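Local atomic coordinates of Mgp-operon protein 3 (Mycoplasma pneumoniae, PDB entry 6RJ1), a protein that probably takes part in adhesion, as the extracellular P40/P90 surface protein of this human pathogen. Residues A[694-699]-A[727-732]; A[495-500]-A[722-727]; A[536-541]-A[552-557]; A[808-813]-A[832-837]; A[656-661]-A[690-695]. All blocks are in the same frame, centred on the assembly; numbering follows the deposited sequence.

Interaction 1: A[694-699]-A[727-732]; sequences LVYGIV and NTASHY
Leu694 opens an antiparallel pairing by exchanging two backbone bonds with His731: its N gives to His731 O, and its O takes His731 N at 2.7 Å. Val695 makes no such bond to this partner strand, since it sits in a non-hydrogen-bonded pair with Ser730. Its branched carbons line the same face as Thr728 and Ser730, where Leu498 and Trp500 cover them. Tyr696 returns to the bonded type of pair, its N reaching Ala729 O at 3.0 Å and its O receiving Ala729 N. Its CG stands between the backbone N and the carbonyl carbon (chi1 61°), and from there the ring reaches over the neighbouring strand. Ala729 O lies over one ring face, 3.6 Å from Tyr696 CD1, whereas His731 CB lies at the rim. Ala729 CB, small enough to fit by the far end of the ring, is 3.6 Å from Tyr696 CZ. Next comes Gly697, whose bare CA leaves room for Thr728 CG2 at 3.8 Å. Ile698 N closes the row of bonds on Asn727 O, while its own O accepts from two waters, one of which accepts in turn from Asn727 N. Val695 and Gly697 bond instead to Ala554 and Phe552, so the strand is held from both neighbours, and the phenol oxygen of Tyr696, bonded to Ser833 OG, ties this sheet to the residue just before strand 834-838.

Interaction 2: A[495-500]-A[722-727]; sequences KTELNW and KVKWTN
Thr496 and Trp725 meet in the compact, buried half of this parallel strand pair. The methyl CG2 of Thr496, anti to its backbone N, is set over the centre of the six-membered ring of Trp725, 4.0 Å from the centroid, a CH-pi contact. A short branched residue suits the spot: while CG2 faces the indole, OG1 turns to Tyr478 OH and Trp492 O. Leu498 extends the apolar patch with CD2, which is 3.6 Å from Trp725 CE3. The backbones are joined by Val723 N to Lys495 O at 2.8 Å, Glu497 N to Val723 O, and Trp725 N to Glu497 O.

The other face is looser and more exposed. There Glu497 and Lys724 run side by side, extended, so that Glu497 OE1 rests on the methylenes of Lys724, but it stays 4.2 Å from Lys724 NZ, too far for a salt bridge; any attraction is diffuse. Toward Asn499 the pairing frays: Asn499 N reaches Trp725 O only weakly and is also bonded to Thr728 OG1. The amide takes over, Asn499 ND2 giving a 2.8 Å bond to Thr726 O, which lies in the amide plane. Strand 723-732 pairs parallel with 496-498 and antiparallel with 693-699, the mark of a mixed sheet.

Interaction 3: A[536-541]-A[552-557]; sequences PAYLIA and FAAFKA
Tyr538 and Lys556 face each other near the open end of a beta hairpin, made by strands 538-546 and 549-563. Beside them Leu539 and Phe555 form a hydrogen-bonded pair: Leu539 N points almost straight at Phe555 O, 2.8 Å away, and Phe555 N returns a bond to Leu539 O, meeting it from above the carbonyl plane. The side chain of Tyr538 can be followed outward. Its CB touches the methyl of Ala554, CB to CB at 4.0 Å. CG is anti to the carbonyl carbon (chi1 -65°), and the ring beyond it lies close to the partner backbone, where CD1 is 3.9 Å from Lys556 CA and CE1 is only slightly farther from the same atom. At the tip, OH packs against Leu498 and Trp500, so this one large aromatic residue spans from the hairpin to strand 496-498. Alanine suits position 554, because its single carbon touches both Tyr538 CB and Ile540 CD1, the latter at 3.7 Å from Ala554 CB. The buried amine of Lys556 finds oxygen acceptors, Asn660 OD1 beyond the hairpin and Ala557 O within its own segment. On the opposite face from Tyr538, Leu539 leans back to the hairpin's open end: its CD1 lies 3.9 Å from Ala557 CB, and this same methyl carbon of Ala557 is 3.8 Å from Ala537 CB.

Interaction 4: A[808-813]-A[832-837]; sequences GVVRLN and ISFSYT
An antiparallel strand pairing joins Val809-Asn813 to Ser833-Thr837, within the sheet that includes strands 799-805 and 808-815 and packs against strand 693-699. Val809 and Thr837 exchange backbone bonds, with Thr837 N 2.9 Å from Val809 O. Arg811 N bonds Ser835 O at 2.8 Å, although the return bond from Ser835 N is weak, and Asn813 N reaches Ser833 O. One face is apolar. Phe834 CG is anti to its backbone N (chi1 -180°), and the ring beyond it is touched by two branched residues of the other strand: Val810 CG2 lies 3.6 Å from Phe834 CE2, and Leu812 CD2 lies 3.9 Å from Phe834 CD2. Tyr836 continues this face, its CE1 3.6 Å from the CA of Gly808, which has no side chain to hold the ring off. The reverse face carries Val809, Arg811, Ser835 and Thr837. The aliphatic stem of Arg811 leads its guanidinium away to Glu899, a salt bridge, and to Ala914 O and Ser800 OG. At the end Asn813 ND2 gives a 2.9 Å bond to Ile832 O, fastening the residues just before the strand. The pairing thus sets Leu812 and Phe834 against Tyr696 and Leu694, while Arg811 and Thr837 find polar partners on the other face.

Interaction 5: A[656-661]-A[690-695]; sequences ASPLNS and TDQLLV
Pro658 O is gripped by two donors: Gln692 N at 3.1 Å and a water at 2.8 Å. The same water accepts from Leu693 N, bridging the loop to the start of the strand. Gln692 N comes from well above the carbonyl plane, at a residue whose positive phi (56°) puts it in the left-handed helical region just before the strand. The second direct bond uses a side chain. Asp691 OD1, with CG anti to the carbonyl carbon (chi1 -63°), takes Asn660 N at 2.8 Å, approached from above the carboxylate plane. An acid suits this place, since a carboxylate can accept the backbone N-H of a loop that has no strand partner there. Leu659 crosses Asp691 at about a right angle; its CD2 touches Asp691 OD1 and lies 3.8 Å from Gln692 CG, so one methyl packs on both side chains. Pro658 lays its ring by the Gln692 amide, CG 3.7 Å from OE1, while that amide itself is fixed by Ala672 O and Asn777 N. Asn660 ND2 lies against Thr690 CB, though its hydrogen bond goes to Gln512 OE1. Within 656-661 the hydroxyl of Ser657 accepts from Leu659 N, an ST turn. The loop between strand 650-654 and helix 666-673 is thereby moored to the lead-in of strand 693-699, with Phe555 and Val560 of strand 549-563 touching Pro658 and Asn660 respectively.

In the fold
Interactions 1, 2, 3 and 5 gather on one mixed sheet. Strand 693-699 lies between 549-563 and 723-732, and 723-732 pairs in turn with 496-498. Interactions 1 and 5 share Leu694 and Val695, while 1 and 2 share Asn727. Interaction 3 is nearest the centre of the chain, its centre about 9 Å from that of interaction 5 and 10 Å from that of interaction 1. Along the sequence, interaction 2 spans both 3 and 5, so its parallel pairing brings together distant chain regions. Interaction 4, later in the chain, belongs to another sheet but reaches interaction 1 through Phe834 stacking on His731. Together they join widely separated parts of the chain of this probable adhesin.

Interaction 1: A[694-699]-A[727-732]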
# COMPACT_ATOMS: atom_id res chain seq x y z
N LEU A 694 -8.71 -0.96 2.03
CA LEU A 694 -8.35 0.37 1.59
C LEU A 694 -8.70 1.35 2.71
O LEU A 694 -9.79 1.31 3.26
CB LEU A 694 -9.04 0.77 0.27
CG LEU A 694 -8.49 2.08 -0.36
CD1 LEU A 694 -7.29 1.82 -1.27
CD2 LEU A 694 -9.58 2.83 -1.08
N VAL A 695 -7.74 2.18 3.06
CA VAL A 695 -7.80 3.21 4.08
C VAL A 695 -7.74 4.55 3.32
O VAL A 695 -6.91 4.72 2.43
CB VAL A 695 -6.60 3.01 5.06
CG1 VAL A 695 -6.40 4.22 5.96
CG2 VAL A 695 -6.79 1.75 5.90
N TYR A 696 -8.66 5.45 3.63
CA TYR A 696 -8.75 6.76 2.98
C TYR A 696 -9.24 7.81 3.97
O TYR A 696 -9.80 7.45 5.01
CB TYR A 696 -9.67 6.71 1.74
CG TYR A 696 -11.11 6.33 2.05
CD1 TYR A 696 -11.49 4.99 2.16
CD2 TYR A 696 -12.08 7.31 2.24
CE1 TYR A 696 -12.80 4.64 2.47
CE2 TYR A 696 -13.40 6.96 2.54
CZ TYR A 696 -13.76 5.63 2.66
OH TYR A 696 -15.05 5.27 2.97
N GLY A 697 -9.04 9.08 3.64
CA GLY A 697 -9.50 10.15 4.51
C GLY A 697 -9.07 11.55 4.12
O GLY A 697 -8.26 11.74 3.20
N ILE A 698 -9.65 12.52 4.82
CA ILE A 698 -9.38 13.95 4.72
C ILE A 698 -8.75 14.39 6.05
O ILE A 698 -9.21 13.97 7.12
CB ILE A 698 -10.66 14.77 4.32
CG1 ILE A 698 -10.30 16.24 3.99
CG2 ILE A 698 -11.82 14.65 5.35
CD1 ILE A 698 -11.39 17.02 3.29
N VAL A 699 -7.67 15.18 5.98
CA VAL A 699 -6.94 15.62 7.17
C VAL A 699 -6.67 17.14 7.10
O VAL A 699 -6.23 17.65 6.07
CB VAL A 699 -5.68 14.74 7.47
CG1 VAL A 699 -5.20 13.96 6.24
CG2 VAL A 699 -4.55 15.51 8.12
N ASN A 727 -11.20 11.83 10.69
CA ASN A 727 -11.97 11.90 9.45
C ASN A 727 -11.40 10.98 8.37
O ASN A 727 -11.08 11.41 7.25
CB ASN A 727 -12.16 13.34 8.99
CG ASN A 727 -13.06 14.09 9.92
OD1 ASN A 727 -14.26 13.82 9.99
ND2 ASN A 727 -12.50 15.02 10.67
N THR A 728 -11.27 9.71 8.72
CA THR A 728 -10.77 8.65 7.86
C THR A 728 -11.73 7.47 7.94
O THR A 728 -12.61 7.43 8.81
CB THR A 728 -9.33 8.24 8.24
OG1 THR A 728 -9.29 7.86 9.61
CG2 THR A 728 -8.29 9.34 7.98
N ALA A 729 -11.58 6.51 7.02
CA ALA A 729 -12.38 5.28 6.98
C ALA A 729 -11.62 4.17 6.27
O ALA A 729 -10.61 4.41 5.59
CB ALA A 729 -13.70 5.54 6.29
N SER A 730 -12.09 2.94 6.46
CA SER A 730 -11.53 1.76 5.83
C SER A 730 -12.62 1.02 5.10
O SER A 730 -13.79 1.05 5.51
CB SER A 730 -10.85 0.85 6.85
OG SER A 730 -11.77 0.10 7.61
N HIS A 731 -12.25 0.38 4.00
CA HIS A 731 -13.19 -0.36 3.19
C HIS A 731 -12.54 -1.59 2.60
O HIS A 731 -11.40 -1.56 2.14
CB HIS A 731 -13.74 0.54 2.07
CG HIS A 731 -15.12 0.17 1.65
ND1 HIS A 731 -16.21 0.93 2.04
CD2 HIS A 731 -15.56 -0.89 0.93
CE1 HIS A 731 -17.27 0.32 1.54
NE2 HIS A 731 -16.93 -0.78 0.85
N TYR A 732 -13.30 -2.68 2.59
CA TYR A 732 -12.87 -3.95 2.02
C TYR A 732 -12.94 -3.83 0.51
O TYR A 732 -14.00 -3.56 -0.07
CB TYR A 732 -13.75 -5.08 2.57
CG TYR A 732 -13.56 -6.43 1.93
CD1 TYR A 732 -12.33 -7.09 1.97
CD2 TYR A 732 -14.64 -7.11 1.36
CE1 TYR A 732 -12.17 -8.36 1.41
CE2 TYR A 732 -14.49 -8.38 0.82
CZ TYR A 732 -13.26 -9.00 0.85
OH TYR A 732 -13.16 -10.26 0.32
O HOH W 1 -8.69 13.02 9.75
O HOH W 2 -10.17 16.05 8.78

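Interaction 2: A[495-500]-A[722-727]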
# COMPACT_ATOMS: atom_id res chain seq x y z
N LYS A 495 2.20 5.22 15.33
CA LYS A 495 1.86 6.27 16.30
C LYS A 495 0.76 7.20 15.72
O LYS A 495 0.43 8.21 16.34
CB LYS A 495 3.10 7.05 16.72
CG LYS A 495 3.96 6.33 17.75
CD LYS A 495 5.32 6.99 17.96
CE LYS A 495 5.29 8.12 18.96
NZ LYS A 495 6.66 8.49 19.43
N THR A 496 0.20 6.84 14.54
CA THR A 496 -0.89 7.58 13.90
C THR A 496 -2.14 6.70 13.89
O THR A 496 -2.27 5.80 13.06
CB THR A 496 -0.50 8.11 12.51
OG1 THR A 496 0.76 8.77 12.58
CG2 THR A 496 -1.54 9.06 11.95
N GLU A 497 -3.03 6.96 14.85
CA GLU A 497 -4.29 6.25 15.02
C GLU A 497 -5.29 6.81 14.01
O GLU A 497 -5.52 8.02 13.95
CB GLU A 497 -4.80 6.41 16.46
CG GLU A 497 -5.94 5.48 16.85
CD GLU A 497 -6.61 5.88 18.15
OE1 GLU A 497 -7.43 6.83 18.13
OE2 GLU A 497 -6.31 5.26 19.20
N LEU A 498 -5.84 5.93 13.18
CA LEU A 498 -6.81 6.30 12.15
C LEU A 498 -8.19 5.79 12.53
O LEU A 498 -8.31 4.89 13.37
CB LEU A 498 -6.39 5.73 10.77
CG LEU A 498 -5.01 6.14 10.23
CD1 LEU A 498 -4.72 5.48 8.93
CD2 LEU A 498 -4.87 7.64 10.06
N ASN A 499 -9.22 6.39 11.93
CA ASN A 499 -10.59 5.95 12.10
C ASN A 499 -10.79 4.89 11.02
O ASN A 499 -10.54 5.14 9.84
CB ASN A 499 -11.56 7.11 11.94
CG ASN A 499 -13.01 6.80 12.20
OD1 ASN A 499 -13.45 5.64 12.29
ND2 ASN A 499 -13.81 7.84 12.32
N TRP A 500 -11.17 3.68 11.45
CA TRP A 500 -11.37 2.52 10.58
C TRP A 500 -12.84 2.37 10.17
O TRP A 500 -13.19 1.46 9.43
CB TRP A 500 -10.80 1.27 11.26
CG TRP A 500 -9.30 1.34 11.40
CD1 TRP A 500 -8.59 1.99 12.36
CD2 TRP A 500 -8.34 0.79 10.49
NE1 TRP A 500 -7.24 1.89 12.11
CE2 TRP A 500 -7.06 1.16 10.97
CE3 TRP A 500 -8.43 0.01 9.33
CZ2 TRP A 500 -5.88 0.79 10.30
CZ3 TRP A 500 -7.26 -0.36 8.68
CH2 TRP A 500 -6.01 0.04 9.16
N LYS A 722 -0.15 9.33 20.71
CA LYS A 722 -0.64 9.03 19.37
C LYS A 722 -1.25 10.25 18.68
O LYS A 722 -1.81 11.13 19.33
CB LYS A 722 -1.69 7.90 19.48
CG LYS A 722 -1.44 6.69 18.59
CD LYS A 722 -0.50 5.66 19.22
CE LYS A 722 -0.97 4.24 19.02
NZ LYS A 722 -2.05 3.88 19.97
N VAL A 723 -1.16 10.27 17.34
CA VAL A 723 -1.73 11.30 16.46
C VAL A 723 -3.12 10.74 16.12
O VAL A 723 -3.24 9.55 15.81
CB VAL A 723 -0.89 11.51 15.16
CG1 VAL A 723 -1.39 12.70 14.36
CG2 VAL A 723 0.59 11.66 15.47
N LYS A 724 -4.16 11.57 16.20
CA LYS A 724 -5.51 11.11 15.90
C LYS A 724 -6.12 11.80 14.68
O LYS A 724 -6.41 13.00 14.71
CB LYS A 724 -6.43 11.24 17.13
CG LYS A 724 -6.25 10.13 18.16
CD LYS A 724 -7.35 10.17 19.22
CE LYS A 724 -7.05 9.29 20.41
NZ LYS A 724 -8.10 9.39 21.45
N TRP A 725 -6.31 11.02 13.60
CA TRP A 725 -6.94 11.46 12.35
C TRP A 725 -8.30 10.77 12.35
O TRP A 725 -8.41 9.58 12.06
CB TRP A 725 -6.09 11.07 11.12
CG TRP A 725 -4.75 11.76 10.99
CD1 TRP A 725 -4.22 12.71 11.83
CD2 TRP A 725 -3.79 11.58 9.94
NE1 TRP A 725 -2.99 13.11 11.37
CE2 TRP A 725 -2.70 12.44 10.21
CE3 TRP A 725 -3.74 10.77 8.79
CZ2 TRP A 725 -1.57 12.51 9.38
CZ3 TRP A 725 -2.62 10.83 7.98
CH2 TRP A 725 -1.56 11.70 8.26
N THR A 726 -9.33 11.50 12.79
CA THR A 726 -10.69 10.96 12.96
C THR A 726 -11.55 10.99 11.68
O THR A 726 -12.53 10.24 11.60
CB THR A 726 -11.39 11.65 14.12
OG1 THR A 726 -11.24 13.06 13.98
CG2 THR A 726 -10.85 11.21 15.48
N ASN A 727 -11.20 11.83 10.69
CA ASN A 727 -11.97 11.90 9.45
C ASN A 727 -11.40 10.98 8.37
O ASN A 727 -11.08 11.41 7.25
CB ASN A 727 -12.16 13.34 8.99
CG ASN A 727 -13.06 14.09 9.92
OD1 ASN A 727 -14.26 13.82 9.99
ND2 ASN A 727 -12.50 15.02 10.67

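Interaction 3: A[536-541]-A[552-557]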
# COMPACT_ATOMS: atom_id res chain seq x y z
N PRO A 536 1.14 -0.34 11.68
CA PRO A 536 2.45 0.24 11.35
C PRO A 536 2.74 0.59 9.89
O PRO A 536 3.62 1.39 9.65
CB PRO A 536 3.40 -0.86 11.81
CG PRO A 536 2.66 -2.10 11.43
CD PRO A 536 1.22 -1.81 11.77
N ALA A 537 2.11 -0.10 8.94
CA ALA A 537 2.46 0.08 7.54
C ALA A 537 1.30 0.25 6.59
O ALA A 537 0.20 -0.27 6.83
CB ALA A 537 3.35 -1.06 7.08
N TYR A 538 1.57 0.98 5.49
CA TYR A 538 0.61 1.25 4.43
C TYR A 538 1.28 1.23 3.06
O TYR A 538 2.47 1.54 2.95
CB TYR A 538 -0.08 2.62 4.68
CG TYR A 538 -0.94 2.64 5.93
CD1 TYR A 538 -2.24 2.16 5.92
CD2 TYR A 538 -0.42 3.10 7.14
CE1 TYR A 538 -3.01 2.13 7.08
CE2 TYR A 538 -1.17 3.07 8.31
CZ TYR A 538 -2.47 2.60 8.27
OH TYR A 538 -3.21 2.58 9.43
N LEU A 539 0.50 0.85 2.02
CA LEU A 539 0.88 0.87 0.59
C LEU A 539 0.09 2.04 -0.02
O LEU A 539 -1.06 1.89 -0.44
CB LEU A 539 0.58 -0.48 -0.09
CG LEU A 539 1.39 -1.65 0.45
CD1 LEU A 539 0.50 -2.78 0.88
CD2 LEU A 539 2.44 -2.11 -0.55
N ILE A 540 0.69 3.23 0.06
CA ILE A 540 0.13 4.55 -0.27
C ILE A 540 -0.22 4.70 -1.74
O ILE A 540 0.67 4.77 -2.58
CB ILE A 540 1.09 5.69 0.23
CG1 ILE A 540 1.52 5.49 1.72
CG2 ILE A 540 0.54 7.10 -0.02
CD1 ILE A 540 0.46 5.74 2.81
N ALA A 541 -1.53 4.84 -2.04
CA ALA A 541 -2.04 5.06 -3.39
C ALA A 541 -1.77 6.51 -3.84
O ALA A 541 -1.71 6.79 -5.04
CB ALA A 541 -3.52 4.76 -3.46
N PHE A 552 -5.91 11.60 1.28
CA PHE A 552 -5.02 10.46 1.03
C PHE A 552 -5.82 9.15 0.93
O PHE A 552 -6.97 9.07 1.38
CB PHE A 552 -3.92 10.37 2.10
CG PHE A 552 -4.35 9.69 3.38
CD1 PHE A 552 -5.09 10.37 4.34
CD2 PHE A 552 -4.07 8.34 3.60
CE1 PHE A 552 -5.53 9.73 5.51
CE2 PHE A 552 -4.52 7.69 4.75
CZ PHE A 552 -5.25 8.39 5.70
N ALA A 553 -5.17 8.12 0.37
CA ALA A 553 -5.69 6.77 0.21
C ALA A 553 -4.51 5.83 0.15
O ALA A 553 -3.46 6.15 -0.42
CB ALA A 553 -6.53 6.64 -1.04
N ALA A 554 -4.67 4.67 0.80
CA ALA A 554 -3.63 3.66 0.89
C ALA A 554 -4.26 2.31 1.17
O ALA A 554 -5.39 2.23 1.66
CB ALA A 554 -2.67 4.01 2.02
N PHE A 555 -3.53 1.23 0.89
CA PHE A 555 -3.97 -0.10 1.26
C PHE A 555 -3.25 -0.39 2.56
O PHE A 555 -2.07 -0.03 2.71
CB PHE A 555 -3.60 -1.15 0.22
CG PHE A 555 -4.71 -1.43 -0.75
CD1 PHE A 555 -5.78 -2.25 -0.38
CD2 PHE A 555 -4.70 -0.88 -2.02
CE1 PHE A 555 -6.82 -2.50 -1.27
CE2 PHE A 555 -5.75 -1.14 -2.91
CZ PHE A 555 -6.80 -1.94 -2.53
N LYS A 556 -3.95 -0.98 3.52
CA LYS A 556 -3.36 -1.37 4.79
C LYS A 556 -2.46 -2.56 4.47
O LYS A 556 -2.92 -3.54 3.88
CB LYS A 556 -4.47 -1.77 5.77
CG LYS A 556 -3.98 -2.29 7.12
CD LYS A 556 -4.99 -3.26 7.76
CE LYS A 556 -4.65 -4.71 7.49
NZ LYS A 556 -3.55 -5.20 8.38
N ALA A 557 -1.17 -2.45 4.80
CA ALA A 557 -0.23 -3.55 4.59
C ALA A 557 -0.49 -4.59 5.70
O ALA A 557 -0.91 -4.21 6.80
CB ALA A 557 1.20 -3.04 4.67

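Interaction 4: A[808-813]-A[832-837]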
# COMPACT_ATOMS: atom_id res chain seq x y z
N GLY A 808 -10.94 -1.85 -11.35
CA GLY A 808 -11.82 -0.69 -11.43
C GLY A 808 -11.32 0.61 -10.82
O GLY A 808 -10.18 0.70 -10.36
N VAL A 809 -12.20 1.62 -10.84
CA VAL A 809 -11.94 2.95 -10.30
C VAL A 809 -12.68 3.14 -8.97
O VAL A 809 -13.84 2.73 -8.83
CB VAL A 809 -12.24 4.07 -11.34
CG1 VAL A 809 -13.71 4.12 -11.74
CG2 VAL A 809 -11.75 5.44 -10.86
N VAL A 810 -12.01 3.77 -8.00
CA VAL A 810 -12.61 4.07 -6.71
C VAL A 810 -12.70 5.59 -6.53
O VAL A 810 -11.72 6.31 -6.76
CB VAL A 810 -12.03 3.32 -5.47
CG1 VAL A 810 -10.68 2.70 -5.77
CG2 VAL A 810 -11.99 4.18 -4.21
N ARG A 811 -13.90 6.05 -6.19
CA ARG A 811 -14.20 7.45 -5.95
C ARG A 811 -14.44 7.66 -4.46
O ARG A 811 -15.17 6.89 -3.82
CB ARG A 811 -15.43 7.89 -6.76
CG ARG A 811 -15.66 9.39 -6.71
CD ARG A 811 -16.88 9.80 -7.48
NE ARG A 811 -17.27 11.16 -7.14
CZ ARG A 811 -18.32 11.78 -7.65
NH1 ARG A 811 -19.11 11.17 -8.52
NH2 ARG A 811 -18.59 13.03 -7.29
N LEU A 812 -13.83 8.72 -3.93
CA LEU A 812 -13.95 9.11 -2.53
C LEU A 812 -14.68 10.44 -2.43
O LEU A 812 -14.23 11.42 -3.00
CB LEU A 812 -12.57 9.13 -1.84
CG LEU A 812 -11.73 7.86 -2.04
CD1 LEU A 812 -10.31 8.07 -1.56
CD2 LEU A 812 -12.38 6.64 -1.39
N ASN A 813 -15.84 10.44 -1.77
CA ASN A 813 -16.72 11.60 -1.65
C ASN A 813 -16.65 12.27 -0.29
O ASN A 813 -16.56 11.59 0.74
CB ASN A 813 -18.16 11.22 -2.01
CG ASN A 813 -18.24 10.44 -3.30
OD1 ASN A 813 -18.01 10.97 -4.39
ND2 ASN A 813 -18.54 9.15 -3.20
N ILE A 832 -21.64 6.32 1.65
CA ILE A 832 -21.72 7.13 0.45
C ILE A 832 -20.37 7.85 0.16
O ILE A 832 -20.23 8.47 -0.90
CB ILE A 832 -22.96 8.07 0.43
CG1 ILE A 832 -23.03 9.00 1.68
CG2 ILE A 832 -24.25 7.26 0.24
CD1 ILE A 832 -24.07 10.18 1.57
N SER A 833 -19.37 7.70 1.07
CA SER A 833 -18.01 8.27 0.98
C SER A 833 -17.09 7.41 0.10
O SER A 833 -16.05 7.89 -0.35
CB SER A 833 -17.40 8.41 2.37
OG SER A 833 -17.21 7.15 2.99
N PHE A 834 -17.46 6.14 -0.12
CA PHE A 834 -16.70 5.20 -0.93
C PHE A 834 -17.55 4.61 -2.05
O PHE A 834 -18.71 4.23 -1.81
CB PHE A 834 -16.13 4.07 -0.05
CG PHE A 834 -15.30 3.03 -0.76
CD1 PHE A 834 -15.90 1.89 -1.30
CD2 PHE A 834 -13.92 3.15 -0.85
CE1 PHE A 834 -15.13 0.92 -1.95
CE2 PHE A 834 -13.16 2.17 -1.48
CZ PHE A 834 -13.76 1.06 -2.02
N SER A 835 -16.96 4.49 -3.24
CA SER A 835 -17.57 3.90 -4.43
C SER A 835 -16.51 3.19 -5.28
O SER A 835 -15.44 3.75 -5.52
CB SER A 835 -18.30 4.96 -5.25
OG SER A 835 -17.97 4.88 -6.63
N TYR A 836 -16.82 1.97 -5.74
CA TYR A 836 -15.95 1.20 -6.61
C TYR A 836 -16.75 0.79 -7.85
O TYR A 836 -17.80 0.15 -7.72
CB TYR A 836 -15.34 -0.02 -5.88
CG TYR A 836 -14.72 -1.04 -6.80
CD1 TYR A 836 -13.43 -0.88 -7.31
CD2 TYR A 836 -15.43 -2.18 -7.20
CE1 TYR A 836 -12.86 -1.81 -8.17
CE2 TYR A 836 -14.88 -3.10 -8.08
CZ TYR A 836 -13.59 -2.93 -8.55
OH TYR A 836 -13.06 -3.85 -9.41
N THR A 837 -16.28 1.20 -9.03
CA THR A 837 -16.94 0.87 -10.30
C THR A 837 -15.96 0.03 -11.12
O THR A 837 -14.87 0.52 -11.43
CB THR A 837 -17.42 2.12 -11.02
OG1 THR A 837 -18.10 2.96 -10.08
CG2 THR A 837 -18.33 1.81 -12.20

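Interaction 5: A[656-661]-A[690-695]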
# COMPACT_ATOMS: atom_id res chain seq x y z
N ALA A 656 4.46 -7.35 2.65
CA ALA A 656 4.60 -6.38 1.57
C ALA A 656 3.36 -6.35 0.64
O ALA A 656 3.49 -6.10 -0.57
CB ALA A 656 5.87 -6.68 0.78
N SER A 657 2.15 -6.56 1.21
CA SER A 657 0.87 -6.64 0.49
C SER A 657 -0.35 -6.35 1.41
O SER A 657 -0.19 -6.32 2.63
CB SER A 657 0.73 -8.04 -0.11
OG SER A 657 0.21 -8.96 0.83
N PRO A 658 -1.60 -6.20 0.86
CA PRO A 658 -2.75 -5.95 1.74
C PRO A 658 -3.29 -7.18 2.49
O PRO A 658 -4.33 -7.08 3.15
CB PRO A 658 -3.80 -5.35 0.77
CG PRO A 658 -3.11 -5.16 -0.52
CD PRO A 658 -2.02 -6.16 -0.55
N LEU A 659 -2.57 -8.33 2.43
CA LEU A 659 -2.97 -9.56 3.12
C LEU A 659 -2.30 -9.78 4.46
O LEU A 659 -1.08 -9.61 4.58
CB LEU A 659 -2.78 -10.80 2.25
CG LEU A 659 -3.62 -10.91 0.96
CD1 LEU A 659 -3.58 -12.31 0.45
CD2 LEU A 659 -5.06 -10.47 1.17
N ASN A 660 -3.09 -10.21 5.46
CA ASN A 660 -2.60 -10.56 6.80
C ASN A 660 -2.09 -11.99 6.80
O ASN A 660 -1.02 -12.26 7.33
CB ASN A 660 -3.70 -10.40 7.87
CG ASN A 660 -3.71 -9.06 8.54
OD1 ASN A 660 -3.24 -8.05 8.01
ND2 ASN A 660 -4.26 -9.01 9.75
N SER A 661 -2.86 -12.92 6.19
CA SER A 661 -2.51 -14.33 6.10
C SER A 661 -2.16 -14.75 4.68
O SER A 661 -2.83 -14.35 3.72
CB SER A 661 -3.65 -15.20 6.64
OG SER A 661 -3.33 -16.59 6.55
N THR A 690 -9.61 -7.39 7.82
CA THR A 690 -8.15 -7.38 7.89
C THR A 690 -7.45 -7.55 6.54
O THR A 690 -6.28 -7.18 6.41
CB THR A 690 -7.61 -8.43 8.90
OG1 THR A 690 -8.15 -9.72 8.62
CG2 THR A 690 -7.82 -8.03 10.36
N ASP A 691 -8.14 -8.13 5.56
CA ASP A 691 -7.55 -8.38 4.24
C ASP A 691 -8.13 -7.50 3.15
O ASP A 691 -9.33 -7.27 3.12
CB ASP A 691 -7.66 -9.88 3.88
CG ASP A 691 -6.88 -10.77 4.83
OD1 ASP A 691 -5.66 -10.95 4.62
OD2 ASP A 691 -7.48 -11.29 5.80
N GLN A 692 -7.24 -7.00 2.24
CA GLN A 692 -7.56 -6.14 1.09
C GLN A 692 -8.30 -4.88 1.54
O GLN A 692 -9.30 -4.47 0.94
CB GLN A 692 -8.33 -6.91 -0.01
CG GLN A 692 -7.77 -8.27 -0.37
CD GLN A 692 -6.76 -8.25 -1.49
OE1 GLN A 692 -5.83 -7.46 -1.53
NE2 GLN A 692 -6.92 -9.17 -2.43
N LEU A 693 -7.79 -4.25 2.61
CA LEU A 693 -8.39 -3.07 3.21
C LEU A 693 -7.84 -1.75 2.70
O LEU A 693 -6.67 -1.43 2.92
CB LEU A 693 -8.29 -3.14 4.74
CG LEU A 693 -9.58 -3.32 5.54
CD1 LEU A 693 -10.36 -4.57 5.13
CD2 LEU A 693 -9.27 -3.36 7.02
N LEU A 694 -8.71 -0.96 2.03
CA LEU A 694 -8.35 0.37 1.59
C LEU A 694 -8.70 1.35 2.71
O LEU A 694 -9.79 1.31 3.26
CB LEU A 694 -9.04 0.77 0.27
CG LEU A 694 -8.49 2.08 -0.36
CD1 LEU A 694 -7.29 1.82 -1.27
CD2 LEU A 694 -9.58 2.83 -1.08
N VAL A 695 -7.74 2.18 3.06
CA VAL A 695 -7.80 3.21 4.08
C VAL A 695 -7.74 4.55 3.32
O VAL A 695 -6.91 4.72 2.43
CB VAL A 695 -6.60 3.01 5.06
CG1 VAL A 695 -6.40 4.22 5.96
CG2 VAL A 695 -6.79 1.75 5.90
O HOH W 3 -5.42 -4.65 4.05